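Local coordinates for lipase-esterase related protein (Clostridium acetobutylicum, PDB 3E0X) that is of unknown function but has an alpha/beta hydrolase fold, and probably acts as a hydrolase related to lipases and esterases, at residues 89-94 with 226-231; 192-197 with 220-225; 33-38 with 236-241; 85-90 with 111-116. One frame throughout, in Å; residues are numbered along the deposited sequence.

Contact 1 (89-94 with 226-231); sequences IGYSMG and KHFLLV. With OXE (ortho-xylene), chain C.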
loop_
_atom_site.group_PDB
_atom_site.type_symbol
_atom_site.label_atom_id
_atom_site.label_comp_id
_atom_site.label_asym_id
_atom_site.label_seq_id
_atom_site.Cartn_x
_atom_site.Cartn_y
_atom_site.Cartn_z
ATOM N N ILE A 89 -1.350 -3.266 6.194
ATOM C CA ILE A 89 -0.495 -2.114 5.934
ATOM C C ILE A 89 -0.439 -1.961 4.424
ATOM O O ILE A 89 0.178 -2.800 3.773
ATOM C CB ILE A 89 0.959 -2.403 6.448
ATOM C CG1 ILE A 89 0.966 -2.796 7.938
ATOM C CG2 ILE A 89 1.881 -1.231 6.146
ATOM C CD1 ILE A 89 0.591 -1.685 8.885
ATOM N N GLY A 90 -1.079 -0.934 3.877
ATOM C CA GLY A 90 -1.119 -0.771 2.436
ATOM C C GLY A 90 -0.430 0.507 2.009
ATOM O O GLY A 90 -0.719 1.578 2.547
ATOM N N TYR A 91 0.462 0.391 1.027
ATOM C CA TYR A 91 1.192 1.544 0.523
ATOM C C TYR A 91 0.732 1.939 -0.869
ATOM O O TYR A 91 0.564 1.063 -1.709
ATOM C CB TYR A 91 2.674 1.133 0.427
ATOM C CG TYR A 91 3.567 2.035 -0.405
ATOM C CD1 TYR A 91 3.677 3.408 -0.137
ATOM C CD2 TYR A 91 4.305 1.515 -1.467
ATOM C CE1 TYR A 91 4.527 4.249 -0.885
ATOM C CE2 TYR A 91 5.131 2.346 -2.257
ATOM C CZ TYR A 91 5.252 3.703 -1.951
ATOM O OH TYR A 91 6.082 4.514 -2.691
ATOM N N SER A 92 0.574 3.247 -1.126
ATOM C CA SER A 92 0.259 3.696 -2.474
ATOM C C SER A 92 -1.090 3.075 -2.904
ATOM O O SER A 92 -2.068 3.161 -2.145
ATOM C CB SER A 92 1.479 3.409 -3.385
ATOM O OG SER A 92 1.194 3.195 -4.762
HETATM N N MSE A 93 -1.153 2.475 -4.087
HETATM C CA MSE A 93 -2.358 1.745 -4.497
HETATM C C MSE A 93 -2.819 0.757 -3.400
HETATM O O MSE A 93 -4.045 0.547 -3.209
HETATM C CB MSE A 93 -2.121 0.975 -5.805
HETATM C CG MSE A 93 -3.377 0.265 -6.326
HETATM SE SE MSE A 93 -2.996 -0.609 -8.020
HETATM C CE MSE A 93 -1.710 -1.905 -7.346
ATOM N N GLY A 94 -1.861 0.170 -2.684
ATOM C CA GLY A 94 -2.144 -0.749 -1.577
ATOM C C GLY A 94 -2.967 -0.096 -0.486
ATOM O O GLY A 94 -3.690 -0.796 0.223
ATOM N N LYS A 226 8.131 12.814 0.831
ATOM C CA LYS A 226 7.436 12.549 -0.428
ATOM C C LYS A 226 6.997 11.074 -0.519
ATOM O O LYS A 226 6.697 10.471 0.524
ATOM C CB LYS A 226 8.288 13.034 -1.619
ATOM C CG LYS A 226 8.344 14.560 -1.675
ATOM C CD LYS A 226 9.276 15.086 -2.772
ATOM C CE LYS A 226 9.387 16.621 -2.705
ATOM N NZ LYS A 226 10.645 17.136 -3.374
ATOM N N HIS A 227 6.948 10.490 -1.713
ATOM C CA HIS A 227 6.295 9.182 -1.859
ATOM C C HIS A 227 7.183 8.025 -1.375
ATOM O O HIS A 227 6.712 6.882 -1.224
ATOM C CB HIS A 227 5.823 8.981 -3.304
ATOM C CG HIS A 227 4.731 7.980 -3.449
ATOM N ND1 HIS A 227 3.537 8.086 -2.774
ATOM C CD2 HIS A 227 4.633 6.884 -4.235
ATOM C CE1 HIS A 227 2.766 7.062 -3.107
ATOM N NE2 HIS A 227 3.406 6.322 -3.995
ATOM N N PHE A 228 8.465 8.319 -1.140
ATOM C CA PHE A 228 9.381 7.316 -0.582
ATOM C C PHE A 228 9.570 7.486 0.924
ATOM O O PHE A 228 10.547 7.008 1.481
ATOM C CB PHE A 228 10.722 7.309 -1.338
ATOM C CG PHE A 228 10.871 6.160 -2.314
ATOM C CD1 PHE A 228 9.762 5.522 -2.882
ATOM C CD2 PHE A 228 12.150 5.764 -2.712
ATOM C CE1 PHE A 228 9.936 4.490 -3.812
ATOM C CE2 PHE A 228 12.336 4.733 -3.618
ATOM C CZ PHE A 228 11.238 4.089 -4.182
ATOM N N LEU A 229 8.604 8.122 1.581
ATOM C CA LEU A 229 8.593 8.209 3.044
ATOM C C LEU A 229 8.894 6.854 3.685
ATOM O O LEU A 229 9.659 6.783 4.639
ATOM C CB LEU A 229 7.223 8.705 3.520
ATOM C CG LEU A 229 6.990 8.811 5.026
ATOM C CD1 LEU A 229 7.898 9.870 5.677
ATOM C CD2 LEU A 229 5.504 9.118 5.312
ATOM N N LEU A 230 8.306 5.781 3.152
ATOM C CA LEU A 230 8.463 4.432 3.759
ATOM C C LEU A 230 9.877 3.861 3.611
ATOM O O LEU A 230 10.183 2.805 4.197
ATOM C CB LEU A 230 7.444 3.422 3.172
ATOM C CG LEU A 230 7.761 2.771 1.804
ATOM C CD1 LEU A 230 6.751 1.661 1.516
ATOM C CD2 LEU A 230 7.857 3.735 0.616
ATOM N N VAL A 231 10.689 4.506 2.758
ATOM C CA VAL A 231 12.067 4.088 2.524
ATOM C C VAL A 231 13.029 5.014 3.270
ATOM O O VAL A 231 13.897 4.543 4.020
ATOM C CB VAL A 231 12.394 4.101 1.006
ATOM C CG1 VAL A 231 13.902 4.118 0.772
ATOM C CG2 VAL A 231 11.750 2.915 0.346
HETATM C C1 OXE C . 4.236 4.657 -6.768
HETATM C C2 OXE C . 4.957 3.496 -6.199
HETATM C C3 OXE C . 6.327 3.355 -6.407
HETATM C C4 OXE C . 6.998 4.337 -7.144
HETATM C C5 OXE C . 6.325 5.434 -7.694
HETATM C C6 OXE C . 4.944 5.612 -7.501
HETATM C "C1'" OXE C . 2.758 4.800 -6.506
HETATM C "C2'" OXE C . 4.197 2.469 -5.417
#
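The ring of Tyr-91 lies between Ser-92 and Leu-230. CB of Ser-92 sits over the centre of one face, and CD1 of Leu-230 is centred over the opposite face in a CH-pi contact, 3.8 Å from the Tyr-91 ring centroid. CD2 of Leu-230 is 3.7 Å from CZ of Tyr-91. The phenol OH donates to the backbone carbonyl of His-227, with Tyr-91 OH 2.9 Å from His-227 O. The donor stands above the carbonyl plane, 38° out of it. The Tyr-91 and His-227 rings meet obliquely, with CE1 of Tyr-91 over the rim of one imidazole face. CB of Ser-92 lies near the imidazole plane, 3.5 Å from NE2 of His-227. Ortho-xylene lies in the pocket beside this group, with its methyl C2' 3.3 Å from CE2 of Tyr-91. Gly-90, Ser-92 and Gly-94 match the GxSxG pattern of a nucleophile elbow between strand 86-91 and helix 93-102. The positive phi of Ser-92, 61°, fits that strained turn. By analogy with alpha/beta hydrolases, Ser-92 and His-227 are the probable nucleophile and base. Glu-199 hydrogen-bonds ND1 of His-227 and is the likely acid, which would raise the basicity of the imidazole. OG of Ser-92 has a hydrogen bond with the backbone N of Ser-25. Further out, Phe-228 occupies the N-cap position of helix 229-232. Its ring edge faces the Tyr-91 hydroxyl, and Tyr-157 of helix 152-158 touches it.

Contact 2 (192-197 with 220-225); sequences KAIVAK and KIFETG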
loop_
_atom_site.group_PDB
_atom_site.type_symbol
_atom_site.label_atom_id
_atom_site.label_comp_id
_atom_site.label_asym_id
_atom_site.label_seq_id
_atom_site.Cartn_x
_atom_site.Cartn_y
_atom_site.Cartn_z
ATOM N N LYS A 192 -5.671 4.040 10.236
ATOM C CA LYS A 192 -4.713 5.147 10.378
ATOM C C LYS A 192 -4.123 5.478 9.022
ATOM O O LYS A 192 -3.742 4.567 8.292
ATOM C CB LYS A 192 -3.555 4.819 11.342
ATOM C CG LYS A 192 -2.533 5.927 11.489
ATOM C CD LYS A 192 -1.658 5.712 12.698
ATOM C CE LYS A 192 -0.761 6.914 12.889
ATOM N NZ LYS A 192 0.081 6.777 14.119
ATOM N N ALA A 193 -4.064 6.765 8.686
ATOM C CA ALA A 193 -3.419 7.195 7.452
ATOM C C ALA A 193 -2.087 7.843 7.841
ATOM O O ALA A 193 -2.034 8.599 8.828
ATOM C CB ALA A 193 -4.301 8.178 6.716
ATOM N N ILE A 194 -1.023 7.564 7.075
ATOM C CA ILE A 194 0.323 8.118 7.324
ATOM C C ILE A 194 0.810 8.635 5.979
ATOM O O ILE A 194 0.756 7.903 4.995
ATOM C CB ILE A 194 1.308 7.027 7.819
ATOM C CG1 ILE A 194 0.840 6.446 9.149
ATOM C CG2 ILE A 194 2.713 7.623 7.985
ATOM C CD1 ILE A 194 1.600 5.169 9.520
ATOM N N VAL A 195 1.298 9.876 5.932
ATOM C CA VAL A 195 1.657 10.486 4.638
ATOM C C VAL A 195 2.608 11.648 4.886
ATOM O O VAL A 195 2.632 12.194 5.986
ATOM C CB VAL A 195 0.381 11.014 3.912
ATOM C CG1 VAL A 195 -0.242 12.189 4.639
ATOM C CG2 VAL A 195 0.642 11.359 2.451
ATOM N N ALA A 196 3.390 12.008 3.858
ATOM C CA ALA A 196 4.244 13.196 3.911
ATOM C C ALA A 196 3.513 14.394 3.295
ATOM O O ALA A 196 2.892 14.284 2.211
ATOM C CB ALA A 196 5.526 12.919 3.156
ATOM N N LYS A 197 3.617 15.539 3.974
ATOM C CA LYS A 197 2.953 16.759 3.543
ATOM C C LYS A 197 3.390 17.197 2.151
ATOM O O LYS A 197 2.580 17.764 1.392
ATOM C CB LYS A 197 3.224 17.872 4.564
ATOM C CG LYS A 197 2.571 19.225 4.247
ATOM C CD LYS A 197 2.962 20.211 5.335
ATOM C CE LYS A 197 2.530 21.636 4.961
ATOM N NZ LYS A 197 3.158 22.633 5.875
ATOM N N LYS A 220 -1.346 10.719 10.647
ATOM C CA LYS A 220 -0.016 11.273 10.926
ATOM C C LYS A 220 0.536 11.897 9.655
ATOM O O LYS A 220 0.624 11.225 8.612
ATOM C CB LYS A 220 0.951 10.211 11.426
ATOM C CG LYS A 220 2.412 10.673 11.407
ATOM C CD LYS A 220 2.683 11.773 12.442
ATOM C CE LYS A 220 4.134 12.179 12.384
ATOM N NZ LYS A 220 4.505 13.149 13.459
ATOM N N ILE A 221 0.890 13.187 9.733
ATOM C CA ILE A 221 1.487 13.882 8.589
ATOM C C ILE A 221 2.947 14.181 8.925
ATOM O O ILE A 221 3.228 14.952 9.838
ATOM C CB ILE A 221 0.739 15.191 8.246
ATOM C CG1 ILE A 221 -0.746 14.923 7.971
ATOM C CG2 ILE A 221 1.391 15.866 7.060
ATOM C CD1 ILE A 221 -1.599 16.204 7.937
ATOM N N PHE A 222 3.864 13.550 8.209
ATOM C CA PHE A 222 5.282 13.912 8.301
ATOM C C PHE A 222 5.547 15.154 7.447
ATOM O O PHE A 222 4.913 15.321 6.399
ATOM C CB PHE A 222 6.160 12.764 7.805
ATOM C CG PHE A 222 6.245 11.612 8.762
ATOM C CD1 PHE A 222 7.275 11.544 9.705
ATOM C CD2 PHE A 222 5.312 10.580 8.710
ATOM C CE1 PHE A 222 7.353 10.470 10.601
ATOM C CE2 PHE A 222 5.388 9.501 9.605
ATOM C CZ PHE A 222 6.403 9.451 10.531
ATOM N N GLU A 223 6.465 16.026 7.881
ATOM C CA GLU A 223 6.726 17.241 7.124
ATOM C C GLU A 223 7.283 16.907 5.743
ATOM O O GLU A 223 6.861 17.488 4.744
ATOM C CB GLU A 223 7.678 18.168 7.877
ATOM C CG GLU A 223 7.716 19.604 7.366
ATOM C CD GLU A 223 8.434 20.544 8.320
ATOM O OE1 GLU A 223 8.802 20.090 9.430
ATOM O OE2 GLU A 223 8.623 21.735 7.964
ATOM N N THR A 224 8.212 15.953 5.681
ATOM C CA THR A 224 8.904 15.643 4.434
ATOM C C THR A 224 9.024 14.138 4.181
ATOM O O THR A 224 8.667 13.321 5.040
ATOM C CB THR A 224 10.330 16.252 4.442
ATOM O OG1 THR A 224 11.097 15.629 5.484
ATOM C CG2 THR A 224 10.291 17.773 4.651
ATOM N N GLY A 225 9.519 13.784 2.996
ATOM C CA GLY A 225 9.741 12.392 2.623
ATOM C C GLY A 225 9.119 12.030 1.271
ATOM O O GLY A 225 9.513 11.050 0.641
#
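The ring of Phe-222 carries CE of Lys-220 over the centre of one face, 3.9 Å above the ring plane. At its edge, in the plane, lies CG2 of Ile-194, 3.6 Å from CE2 of Phe-222. Carbonyl O of Val-195 is also near that edge. The side chains of Ile-194 and Phe-222 run side by side and point the same way. The bend of Lys-220 at chi2 (68°) lays its chain over the ring. Helices 229-232 and 234-242 cover the sheet face that carries Ile-194 and Phe-222. On the other face are Val-195 and Ile-221, towards helix 204-213. Strands 191-196 and 217-222 are parallel neighbours, joined by helix 204-213 as a beta-alpha-beta unit at the edge of the sheet. Four backbone bonds alternate between them. Lys-220 N gives to Ala-193 O, and Val-195 N to Lys-220 O. Phe-222 N then gives to Val-195 O at 2.9 Å, and Lys-197 N to Phe-222 O at 2.8 Å. Past strand 217-222 the chain turns, and O of Thr-224 comes 3.7 Å from CB of Ala-196. At the phi of Gly-225, 129°, a CB would jam against the preceding carbonyl O. Lys-192 runs extended alongside Lys-220, and its NZ forms a salt bridge with Glu-240.

Contact 3 (33-38 with 236-241); sequences GELEKY and GVAEEI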
loop_
_atom_site.group_PDB
_atom_site.type_symbol
_atom_site.label_atom_id
_atom_site.label_comp_id
_atom_site.label_asym_id
_atom_site.label_seq_id
_atom_site.Cartn_x
_atom_site.Cartn_y
_atom_site.Cartn_z
ATOM N N GLY A 33 11.351 -3.212 2.213
ATOM C CA GLY A 33 12.594 -3.738 2.745
ATOM C C GLY A 33 13.165 -2.969 3.918
ATOM O O GLY A 33 13.803 -3.552 4.796
ATOM N N GLU A 34 12.991 -1.651 3.921
ATOM C CA GLU A 34 13.440 -0.876 5.078
ATOM C C GLU A 34 12.446 -0.918 6.213
ATOM O O GLU A 34 12.826 -1.073 7.355
ATOM C CB GLU A 34 13.732 0.573 4.702
ATOM C CG GLU A 34 14.936 0.742 3.827
ATOM C CD GLU A 34 16.215 0.084 4.390
ATOM O OE1 GLU A 34 16.673 0.493 5.469
ATOM O OE2 GLU A 34 16.753 -0.822 3.720
ATOM N N LEU A 35 11.152 -0.809 5.891
ATOM C CA LEU A 35 10.128 -0.722 6.913
ATOM C C LEU A 35 10.098 -1.999 7.737
ATOM O O LEU A 35 9.945 -1.963 8.962
ATOM C CB LEU A 35 8.776 -0.453 6.261
ATOM C CG LEU A 35 7.626 -0.194 7.223
ATOM C CD1 LEU A 35 7.905 1.046 8.043
ATOM C CD2 LEU A 35 6.309 -0.080 6.497
ATOM N N GLU A 36 10.287 -3.137 7.070
ATOM C CA GLU A 36 10.255 -4.404 7.795
ATOM C C GLU A 36 11.377 -4.505 8.850
ATOM O O GLU A 36 11.242 -5.216 9.846
ATOM C CB GLU A 36 10.258 -5.601 6.833
ATOM C CG GLU A 36 11.563 -5.842 6.132
ATOM C CD GLU A 36 11.455 -6.954 5.126
ATOM O OE1 GLU A 36 10.695 -6.801 4.147
ATOM O OE2 GLU A 36 12.107 -7.988 5.319
ATOM N N LYS A 37 12.463 -3.752 8.678
ATOM C CA LYS A 37 13.556 -3.804 9.659
ATOM C C LYS A 37 13.169 -3.301 11.063
ATOM O O LYS A 37 13.840 -3.635 12.056
ATOM C CB LYS A 37 14.788 -3.036 9.145
ATOM C CG LYS A 37 15.359 -3.571 7.849
ATOM C CD LYS A 37 16.506 -2.669 7.399
ATOM C CE LYS A 37 17.225 -3.245 6.198
ATOM N NZ LYS A 37 18.301 -2.325 5.769
ATOM N N TYR A 38 12.097 -2.510 11.157
ATOM C CA TYR A 38 11.701 -1.852 12.413
ATOM C C TYR A 38 10.451 -2.497 13.013
ATOM O O TYR A 38 9.937 -2.052 14.044
ATOM C CB TYR A 38 11.500 -0.331 12.185
ATOM C CG TYR A 38 12.753 0.297 11.605
ATOM C CD1 TYR A 38 13.824 0.637 12.439
ATOM C CD2 TYR A 38 12.903 0.486 10.229
ATOM C CE1 TYR A 38 15.019 1.176 11.903
ATOM C CE2 TYR A 38 14.090 1.016 9.695
ATOM C CZ TYR A 38 15.137 1.357 10.545
ATOM O OH TYR A 38 16.316 1.899 10.059
ATOM N N GLY A 236 10.669 6.140 11.279
ATOM C CA GLY A 236 9.600 7.005 11.784
ATOM C C GLY A 236 8.235 6.436 11.411
ATOM O O GLY A 236 7.288 6.466 12.209
ATOM N N VAL A 237 8.128 5.892 10.199
ATOM C CA VAL A 237 6.854 5.274 9.798
ATOM C C VAL A 237 6.539 4.075 10.720
ATOM O O VAL A 237 5.390 3.917 11.194
ATOM C CB VAL A 237 6.897 4.847 8.324
ATOM C CG1 VAL A 237 5.684 3.979 7.962
ATOM C CG2 VAL A 237 6.972 6.075 7.435
ATOM N N ALA A 238 7.539 3.247 10.995
ATOM C CA ALA A 238 7.315 2.091 11.879
ATOM C C ALA A 238 6.857 2.534 13.264
ATOM O O ALA A 238 5.995 1.885 13.845
ATOM C CB ALA A 238 8.534 1.197 11.964
ATOM N N GLU A 239 7.404 3.635 13.795
ATOM C CA GLU A 239 6.966 4.133 15.103
ATOM C C GLU A 239 5.486 4.489 15.058
ATOM O O GLU A 239 4.741 4.228 16.036
ATOM C CB GLU A 239 7.844 5.317 15.535
ATOM C CG GLU A 239 9.269 4.892 15.918
ATOM C CD GLU A 239 9.276 3.790 16.997
ATOM O OE1 GLU A 239 8.677 4.002 18.086
ATOM O OE2 GLU A 239 9.869 2.719 16.734
ATOM N N GLU A 240 5.047 5.035 13.920
ATOM C CA GLU A 240 3.664 5.465 13.765
ATOM C C GLU A 240 2.715 4.309 13.433
ATOM O O GLU A 240 1.483 4.484 13.391
ATOM C CB GLU A 240 3.579 6.543 12.691
ATOM C CG GLU A 240 4.247 7.826 13.135
ATOM C CD GLU A 240 3.503 8.557 14.236
ATOM O OE1 GLU A 240 2.255 8.447 14.321
ATOM O OE2 GLU A 240 4.176 9.279 15.002
ATOM N N ILE A 241 3.276 3.133 13.183
ATOM C CA ILE A 241 2.505 1.898 13.113
ATOM C C ILE A 241 2.416 1.280 14.516
ATOM O O ILE A 241 1.324 0.896 14.964
ATOM C CB ILE A 241 3.105 0.925 12.078
ATOM C CG1 ILE A 241 2.899 1.512 10.686
ATOM C CG2 ILE A 241 2.421 -0.432 12.157
ATOM C CD1 ILE A 241 3.668 0.820 9.579
#
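Leu-35 has CG anti to its backbone N (chi1 -174°), and this extends its two methyl groups toward helix 234-242. Ile-241 has CG1 anti to its carbonyl carbon (chi1 -68°) and CD1 anti along the chain, so its CD1 reaches back to Leu-35. The two side chains meet tip to tip, with Leu-35 CD2 4.2 Å from Ile-241 CD1. Val-237 places CG1 anti to its backbone N (chi1 170°) and crosses Leu-35 at about a right angle. There Leu-35 CD1 is 3.7 Å from Val-237 CG1. The same methyl also lies against the helix backbone, with Leu-35 CD1 3.7 Å from N of Ala-238. One branch of Leu-35 thus serves Val-237 and Ala-238, and the other serves Ile-241. Tyr-38 makes the second point of contact. Its CB is 3.3 Å from CB of Ala-238, a tight approach of the Tyr-38 methylene and the Ala-238 methyl, which lets the backbones come close here. The contact joins the segment between strands 18-22 and 43-47 to the C-terminal helix 234-242 of the alpha/beta hydrolase fold. The segment has helical backbone angles at 33-37, without the regular helical bonds. Leu-115 of strand 109-115 touches both Leu-35 and Val-237 and extends the apolar cluster to the sheet. Ile-194 of strand 191-196 touches Ile-241. On the polar side of the segment, Lys-37 NZ forms a salt bridge with Glu-34, 3.0 Å from OE2 of Glu-34. That oxygen is approached on its syn lone pair. It also has a hydrogen bond with the hydroxyl of Tyr-157 from helix 152-158.

Contact 4 (85-90 with 111-116); sequences NITLIG and KVVSLS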
loop_
_atom_site.group_PDB
_atom_site.type_symbol
_atom_site.label_atom_id
_atom_site.label_comp_id
_atom_site.label_asym_id
_atom_site.label_seq_id
_atom_site.Cartn_x
_atom_site.Cartn_y
_atom_site.Cartn_z
ATOM N N ASN A 85 -5.569 -11.600 14.814
ATOM C CA ASN A 85 -5.316 -10.158 14.961
ATOM C C ASN A 85 -4.450 -9.605 13.834
ATOM O O ASN A 85 -3.259 -9.308 14.022
ATOM C CB ASN A 85 -4.672 -9.864 16.328
ATOM C CG ASN A 85 -4.498 -8.380 16.581
ATOM O OD1 ASN A 85 -5.217 -7.556 16.021
ATOM N ND2 ASN A 85 -3.527 -8.030 17.420
ATOM N N ILE A 86 -5.065 -9.463 12.667
ATOM C CA ILE A 86 -4.363 -8.976 11.478
ATOM C C ILE A 86 -4.527 -7.470 11.312
ATOM O O ILE A 86 -5.659 -6.952 11.321
ATOM C CB ILE A 86 -4.836 -9.709 10.189
ATOM C CG1 ILE A 86 -4.634 -11.214 10.324
ATOM C CG2 ILE A 86 -4.064 -9.223 8.974
ATOM C CD1 ILE A 86 -5.311 -12.033 9.221
ATOM N N THR A 87 -3.390 -6.781 11.152
ATOM C CA THR A 87 -3.374 -5.384 10.725
ATOM C C THR A 87 -2.883 -5.337 9.299
ATOM O O THR A 87 -1.854 -5.928 8.979
ATOM C CB THR A 87 -2.442 -4.527 11.620
ATOM O OG1 THR A 87 -2.910 -4.592 12.972
ATOM C CG2 THR A 87 -2.419 -3.065 11.166
ATOM N N LEU A 88 -3.642 -4.671 8.441
ATOM C CA LEU A 88 -3.232 -4.502 7.057
ATOM C C LEU A 88 -2.460 -3.204 6.927
ATOM O O LEU A 88 -2.845 -2.177 7.496
ATOM C CB LEU A 88 -4.452 -4.433 6.127
ATOM C CG LEU A 88 -5.451 -5.578 6.231
ATOM C CD1 LEU A 88 -6.591 -5.303 5.222
ATOM C CD2 LEU A 88 -4.784 -6.921 5.979
ATOM N N ILE A 89 -1.350 -3.266 6.194
ATOM C CA ILE A 89 -0.495 -2.114 5.934
ATOM C C ILE A 89 -0.439 -1.961 4.424
ATOM O O ILE A 89 0.178 -2.800 3.773
ATOM C CB ILE A 89 0.959 -2.403 6.448
ATOM C CG1 ILE A 89 0.966 -2.796 7.938
ATOM C CG2 ILE A 89 1.881 -1.231 6.146
ATOM C CD1 ILE A 89 0.591 -1.685 8.885
ATOM N N GLY A 90 -1.079 -0.934 3.877
ATOM C CA GLY A 90 -1.119 -0.771 2.436
ATOM C C GLY A 90 -0.430 0.507 2.009
ATOM O O GLY A 90 -0.719 1.578 2.547
ATOM N N LYS A 111 -7.425 -3.973 12.090
ATOM C CA LYS A 111 -7.030 -2.571 11.881
ATOM C C LYS A 111 -6.438 -2.454 10.491
ATOM O O LYS A 111 -5.924 -3.429 9.925
ATOM C CB LYS A 111 -5.950 -2.137 12.875
ATOM C CG LYS A 111 -6.394 -2.114 14.319
ATOM C CD LYS A 111 -5.301 -1.493 15.190
ATOM C CE LYS A 111 -5.738 -1.474 16.673
ATOM N NZ LYS A 111 -6.040 -2.869 17.119
ATOM N N VAL A 112 -6.443 -1.233 9.970
ATOM C CA VAL A 112 -5.816 -0.971 8.681
ATOM C C VAL A 112 -4.993 0.307 8.727
ATOM O O VAL A 112 -5.386 1.278 9.363
ATOM C CB VAL A 112 -6.900 -0.881 7.564
ATOM C CG1 VAL A 112 -6.372 -0.214 6.303
ATOM C CG2 VAL A 112 -7.513 -2.256 7.308
ATOM N N VAL A 113 -3.842 0.290 8.037
ATOM C CA VAL A 113 -3.037 1.484 7.849
ATOM C C VAL A 113 -2.897 1.762 6.355
ATOM O O VAL A 113 -2.516 0.874 5.573
ATOM C CB VAL A 113 -1.630 1.269 8.416
ATOM C CG1 VAL A 113 -0.747 2.480 8.148
ATOM C CG2 VAL A 113 -1.693 0.984 9.923
ATOM N N SER A 114 -3.190 3.004 5.981
ATOM C CA SER A 114 -2.970 3.464 4.612
ATOM C C SER A 114 -1.764 4.383 4.621
ATOM O O SER A 114 -1.828 5.490 5.186
ATOM C CB SER A 114 -4.204 4.204 4.069
ATOM O OG SER A 114 -3.935 4.793 2.791
ATOM N N LEU A 115 -0.678 3.915 4.013
ATOM C CA LEU A 115 0.593 4.619 4.016
ATOM C C LEU A 115 0.783 5.247 2.633
ATOM O O LEU A 115 0.860 4.523 1.628
ATOM C CB LEU A 115 1.692 3.587 4.283
ATOM C CG LEU A 115 3.159 3.971 4.214
ATOM C CD1 LEU A 115 3.418 5.135 5.135
ATOM C CD2 LEU A 115 3.994 2.735 4.577
ATOM N N SER A 116 0.830 6.581 2.579
ATOM C CA SER A 116 0.981 7.277 1.300
ATOM C C SER A 116 -0.028 6.730 0.276
ATOM O O SER A 116 0.339 6.320 -0.836
ATOM C CB SER A 116 2.418 7.164 0.780
ATOM O OG SER A 116 3.363 7.450 1.794
HETATM O O HOH W 1 -4.843 -4.978 15.090
#
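Within these segments the pairing starts at Lys-111. Its O accepts from Leu-88 N at 3.0 Å, and its CB lies beside the side chain of Thr-87. A bend at chi4 (58°) turns its NZ toward a water, which accepts from it; NZ also has a weak hydrogen bond with Ile-245 O. The same water donates to OD1 of Asn-85 and is hydrogen-bonded to OG1 of Thr-87. The side chains of Asn-85, Thr-87 and Lys-111 are thus joined through one water. Val-112 turns to the face that carries Leu-88. Its side chain crosses that of Leu-88 obliquely, with Val-112 CG2 3.8 Å from Leu-88 CD1, and Val-98 of helix 93-102 covers both. Val-113 N gives a short bond to Leu-88 O, at 2.7 Å. Its O receives Gly-90 N almost straight, with an angle of 175° at the hydrogen. On the face with Thr-87, Val-113 runs side by side with Ile-89, its CG2 3.7 Å from CD1 of Ile-89. Ser-114 pairs with Gly-90, and its CA makes a CA-H...O contact with Gly-90 O. That same oxygen takes the N-H of Leu-115 at 2.8 Å. Ser-116 touches Glu-199 and His-227. Strands 86-91 and 109-115 are parallel neighbours at the centre of the sheet, linked over helix 93-102. This is the beta-alpha-beta crossover of an alpha/beta hydrolase fold, and strand 86-91 leads into the probable nucleophile elbow.

Contacts 1, 2 and 4 all reach one mixed sheet. Contact 4 pairs central strands 86-91 and 109-115, and contact 2 pairs 191-196 with an outermost strand, 217-222. Their centres are about 15 Å apart, and strands 109-115 and 191-196, one from each contact, are neighbours in the sheet. Contact 1 shares Ile-89 and Gly-90 with contact 4 and lies where the strand ends at the pocket. Its centre is about 11 Å from those of contacts 3 and 4. Along the chain contact 4 closes before contact 2 opens, contact 2 is nested in contact 1, and contact 3 encloses all. The probable catalytic residues, distant in sequence, thus meet at the C-terminal ends of the parallel strands.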